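Long-range contact in alginase (Pseudoalteromonas, PDB 4Q8K), which probably cleaves the polysaccharide alginate as a lyase of polysaccharide lyase family 18: residues K213-D218 with K356-N361. Sequence-based numbering, arbitrary orientation.
Sequences KVEMSD and KVTMTN
Lys-213 and Thr-358 form a hydrogen-bonded antiparallel pair: Lys-213 N reaches Thr-358 O at 2.9 Å, and Thr-358 N returns the bond to Lys-213 O, both almost straight (172° at the hydrogen). Two residues along, Glu-215 and Lys-356 repeat the exchange, with Lys-356 N 2.8 Å from Glu-215 O and Glu-215 N bonded to Lys-356 O. Between these pairs Val-214 and Val-357 face each other as a non-hydrogen-bonded pair, where Val-357 CA adds a CA-H...O contact to Lys-213 O (3.5 Å).

On the face carrying Glu-215, Lys-356 and Thr-358, water knits the side chains together. One molecule lies 2.7 Å from Glu-215 OE2 and also hydrogen-bonds Lys-356 O and Thr-358 OG1; the threonine hydroxyl is placed beside its own backbone N (chi1 -59°). A second water donates to Glu-215 OE1 and accepts from Lys-356 NZ. Glu-215 and Lys-356 run side by side in the same direction, which brings Glu-215 OE2 to 3.5 Å from Lys-356 CD; a bend at chi3 (-69°) then places Lys-356 CE. At 4.7 Å Glu-215 OE2 and Lys-356 NZ are not in contact, and the charged groups are linked through the water between Glu-215 OE1 and Lys-356 NZ.

On the other face Val-214 and Val-357 are buried. Their CG2 atoms, Val-214 CG2 and Val-357 CG2, meet loosely at 4.4 Å, and Val-357 also touches Asn-321 of the second sheet. Strand 284-292 flanks strand 204-216, and strand 169-172 flanks strand 355-368. Two neighbouring strands thus lie inside one sheet, their valine face toward the second, as in the concanavalin-like beta-sandwich (jelly roll) of alginate lyases.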
ATOM      1  N   LYS A 213     -12.011  -2.718  -0.553  1.00 22.72           N
ATOM      2  CA  LYS A 213     -12.937  -1.781   0.081  1.00 23.78           C
ATOM      3  C   LYS A 213     -12.163  -0.964   1.108  1.00 23.55           C
ATOM      4  O   LYS A 213     -11.358  -1.509   1.860  1.00 21.50           O
ATOM      5  CB  LYS A 213     -14.103  -2.531   0.730  1.00 27.52           C
ATOM      6  CG  LYS A 213     -15.105  -1.650   1.465  1.00 29.43           C
ATOM      7  CD  LYS A 213     -16.216  -2.492   2.099  1.00 32.07           C
ATOM      8  CE  LYS A 213     -17.138  -1.638   2.966  1.00 38.27           C
ATOM      9  NZ  LYS A 213     -18.285  -2.406   3.544  1.00 47.78           N
ATOM     10  N   VAL A 214     -12.380   0.345   1.128  1.00 21.60           N
ATOM     11  CA  VAL A 214     -11.653   1.195   2.058  1.00 21.29           C
ATOM     12  C   VAL A 214     -12.630   1.984   2.912  1.00 23.54           C
ATOM     13  O   VAL A 214     -13.531   2.631   2.393  1.00 23.67           O
ATOM     14  CB  VAL A 214     -10.691   2.167   1.326  1.00 22.42           C
ATOM     15  CG1 VAL A 214      -9.941   3.023   2.328  1.00 22.19           C
ATOM     16  CG2 VAL A 214      -9.701   1.398   0.442  1.00 20.36           C
ATOM     17  N   GLU A 215     -12.468   1.889   4.228  1.00 21.20           N
ATOM     18  CA  GLU A 215     -13.248   2.688   5.162  1.00 23.05           C
ATOM     19  C   GLU A 215     -12.240   3.443   6.013  1.00 23.63           C
ATOM     20  O   GLU A 215     -11.421   2.830   6.701  1.00 22.56           O
ATOM     21  CB  GLU A 215     -14.114   1.795   6.045  1.00 25.35           C
ATOM     22  CG  GLU A 215     -15.150   0.971   5.297  1.00 26.89           C
ATOM     23  CD  GLU A 215     -15.704  -0.151   6.156  1.00 29.57           C
ATOM     24  OE1 GLU A 215     -16.700   0.088   6.870  1.00 34.17           O
ATOM     25  OE2 GLU A 215     -15.130  -1.265   6.140  1.00 28.03           O
ATOM     26  N   MET A 216     -12.270   4.770   5.946  1.00 23.23           N
ATOM     27  CA  MET A 216     -11.243   5.564   6.616  1.00 24.86           C
ATOM     28  C   MET A 216     -11.728   6.974   6.929  1.00 27.00           C
ATOM     29  O   MET A 216     -12.451   7.579   6.138  1.00 26.65           O
ATOM     30  CB  MET A 216      -9.971   5.630   5.759  1.00 22.59           C
ATOM     31  CG  MET A 216      -8.829   6.448   6.362  1.00 20.78           C
ATOM     32  SD  MET A 216      -7.178   5.977   5.775  1.00 23.00           S
ATOM     33  CE  MET A 216      -7.356   6.178   3.996  1.00 21.53           C
ATOM     34  N   SER A 217     -11.298   7.492   8.077  1.00 23.51           N
ATOM     35  CA  SER A 217     -11.623   8.858   8.486  1.00 25.17           C
ATOM     36  C   SER A 217     -11.154   9.899   7.479  1.00 22.93           C
ATOM     37  O   SER A 217     -10.119   9.732   6.831  1.00 22.40           O
ATOM     38  CB  SER A 217     -10.961   9.174   9.826  1.00 27.21           C
ATOM     39  OG  SER A 217     -11.261   8.188  10.790  1.00 24.61           O
ATOM     40  N   ASP A 218     -11.902  10.994   7.376  1.00 22.44           N
ATOM     41  CA  ASP A 218     -11.474  12.133   6.567  1.00 24.65           C
ATOM     42  C   ASP A 218     -10.011  12.474   6.845  1.00 23.18           C
ATOM     43  O   ASP A 218      -9.570  12.498   8.008  1.00 25.03           O
ATOM     44  CB  ASP A 218     -12.347  13.368   6.839  1.00 26.73           C
ATOM     45  CG  ASP A 218     -13.800  13.177   6.412  1.00 30.12           C
ATOM     46  OD1 ASP A 218     -14.129  12.161   5.771  1.00 28.47           O
ATOM     47  OD2 ASP A 218     -14.630  14.058   6.719  1.00 33.66           O
ATOM     48  N   LYS A 356      -9.667   0.902   7.692  1.00 22.14           N
ATOM     49  CA  LYS A 356      -9.842  -0.517   7.459  1.00 23.51           C
ATOM     50  C   LYS A 356      -9.831  -0.790   5.964  1.00 22.51           C
ATOM     51  O   LYS A 356     -10.723  -0.344   5.241  1.00 21.31           O
ATOM     52  CB  LYS A 356     -11.163  -0.998   8.064  1.00 24.92           C
ATOM     53  CG  LYS A 356     -11.429  -2.482   7.836  1.00 25.75           C
ATOM     54  CD  LYS A 356     -12.831  -2.875   8.257  1.00 30.43           C
ATOM     55  CE  LYS A 356     -12.984  -2.799   9.769  1.00 32.94           C
ATOM     56  NZ  LYS A 356     -14.271  -3.392  10.225  1.00 31.76           N
ATOM     57  N   VAL A 357      -8.813  -1.513   5.512  1.00 20.87           N
ATOM     58  CA  VAL A 357      -8.755  -1.973   4.125  1.00 21.98           C
ATOM     59  C   VAL A 357      -9.159  -3.452   4.064  1.00 23.37           C
ATOM     60  O   VAL A 357      -8.519  -4.308   4.676  1.00 22.91           O
ATOM     61  CB  VAL A 357      -7.361  -1.759   3.499  1.00 20.61           C
ATOM     62  CG1 VAL A 357      -7.296  -2.353   2.083  1.00 21.46           C
ATOM     63  CG2 VAL A 357      -7.018  -0.274   3.454  1.00 20.76           C
ATOM     64  N   THR A 358     -10.233  -3.735   3.334  1.00 22.14           N
ATOM     65  CA  THR A 358     -10.745  -5.095   3.213  1.00 21.52           C
ATOM     66  C   THR A 358     -10.480  -5.604   1.804  1.00 25.83           C
ATOM     67  O   THR A 358     -10.882  -4.974   0.831  1.00 23.66           O
ATOM     68  CB  THR A 358     -12.258  -5.150   3.485  1.00 28.15           C
ATOM     69  OG1 THR A 358     -12.527  -4.657   4.803  1.00 28.70           O
ATOM     70  CG2 THR A 358     -12.774  -6.576   3.381  1.00 29.29           C
ATOM     71  N   MET A 359      -9.802  -6.740   1.696  1.00 22.03           N
ATOM     72  CA  MET A 359      -9.480  -7.279   0.383  1.00 24.70           C
ATOM     73  C   MET A 359     -10.112  -8.641   0.171  1.00 25.69           C
ATOM     74  O   MET A 359      -9.977  -9.529   1.006  1.00 26.70           O
ATOM     75  CB  MET A 359      -7.965  -7.368   0.200  1.00 22.27           C
ATOM     76  CG  MET A 359      -7.296  -6.029   0.101  1.00 22.18           C
ATOM     77  SD  MET A 359      -5.589  -6.146  -0.413  1.00 21.37           S
ATOM     78  CE  MET A 359      -5.007  -4.492  -0.040  1.00 23.57           C
ATOM     79  N   THR A 360     -10.811  -8.779  -0.952  1.00 23.33           N
ATOM     80  CA  THR A 360     -11.479 -10.009  -1.336  1.00 25.67           C
ATOM     81  C   THR A 360     -11.107 -10.335  -2.783  1.00 29.07           C
ATOM     82  O   THR A 360     -10.455  -9.529  -3.463  1.00 24.07           O
ATOM     83  CB  THR A 360     -13.005  -9.865  -1.242  1.00 26.55           C
ATOM     84  OG1 THR A 360     -13.416  -8.686  -1.946  1.00 25.85           O
ATOM     85  CG2 THR A 360     -13.455  -9.765   0.228  1.00 27.54           C
ATOM     86  N   ASN A 361     -11.526 -11.510  -3.254  1.00 28.95           N
ATOM     87  CA  ASN A 361     -11.180 -11.956  -4.602  1.00 28.98           C
ATOM     88  C   ASN A 361      -9.711 -11.691  -4.883  1.00 27.43           C
ATOM     89  O   ASN A 361      -9.359 -11.048  -5.871  1.00 26.47           O
ATOM     90  CB  ASN A 361     -12.025 -11.238  -5.649  1.00 28.17           C
ATOM     91  CG  ASN A 361     -13.508 -11.427  -5.437  1.00 32.99           C
ATOM     92  OD1 ASN A 361     -14.295 -10.499  -5.634  1.00 37.71           O
ATOM     93  ND2 ASN A 361     -13.903 -12.627  -5.026  1.00 34.38           N
TER
HETATM   94  O   HOH W   1     -12.965  -1.916   4.627  1.00 23.53           O
HETATM   95  O   HOH W   2     -16.077  -1.119   9.329  1.00 35.20           O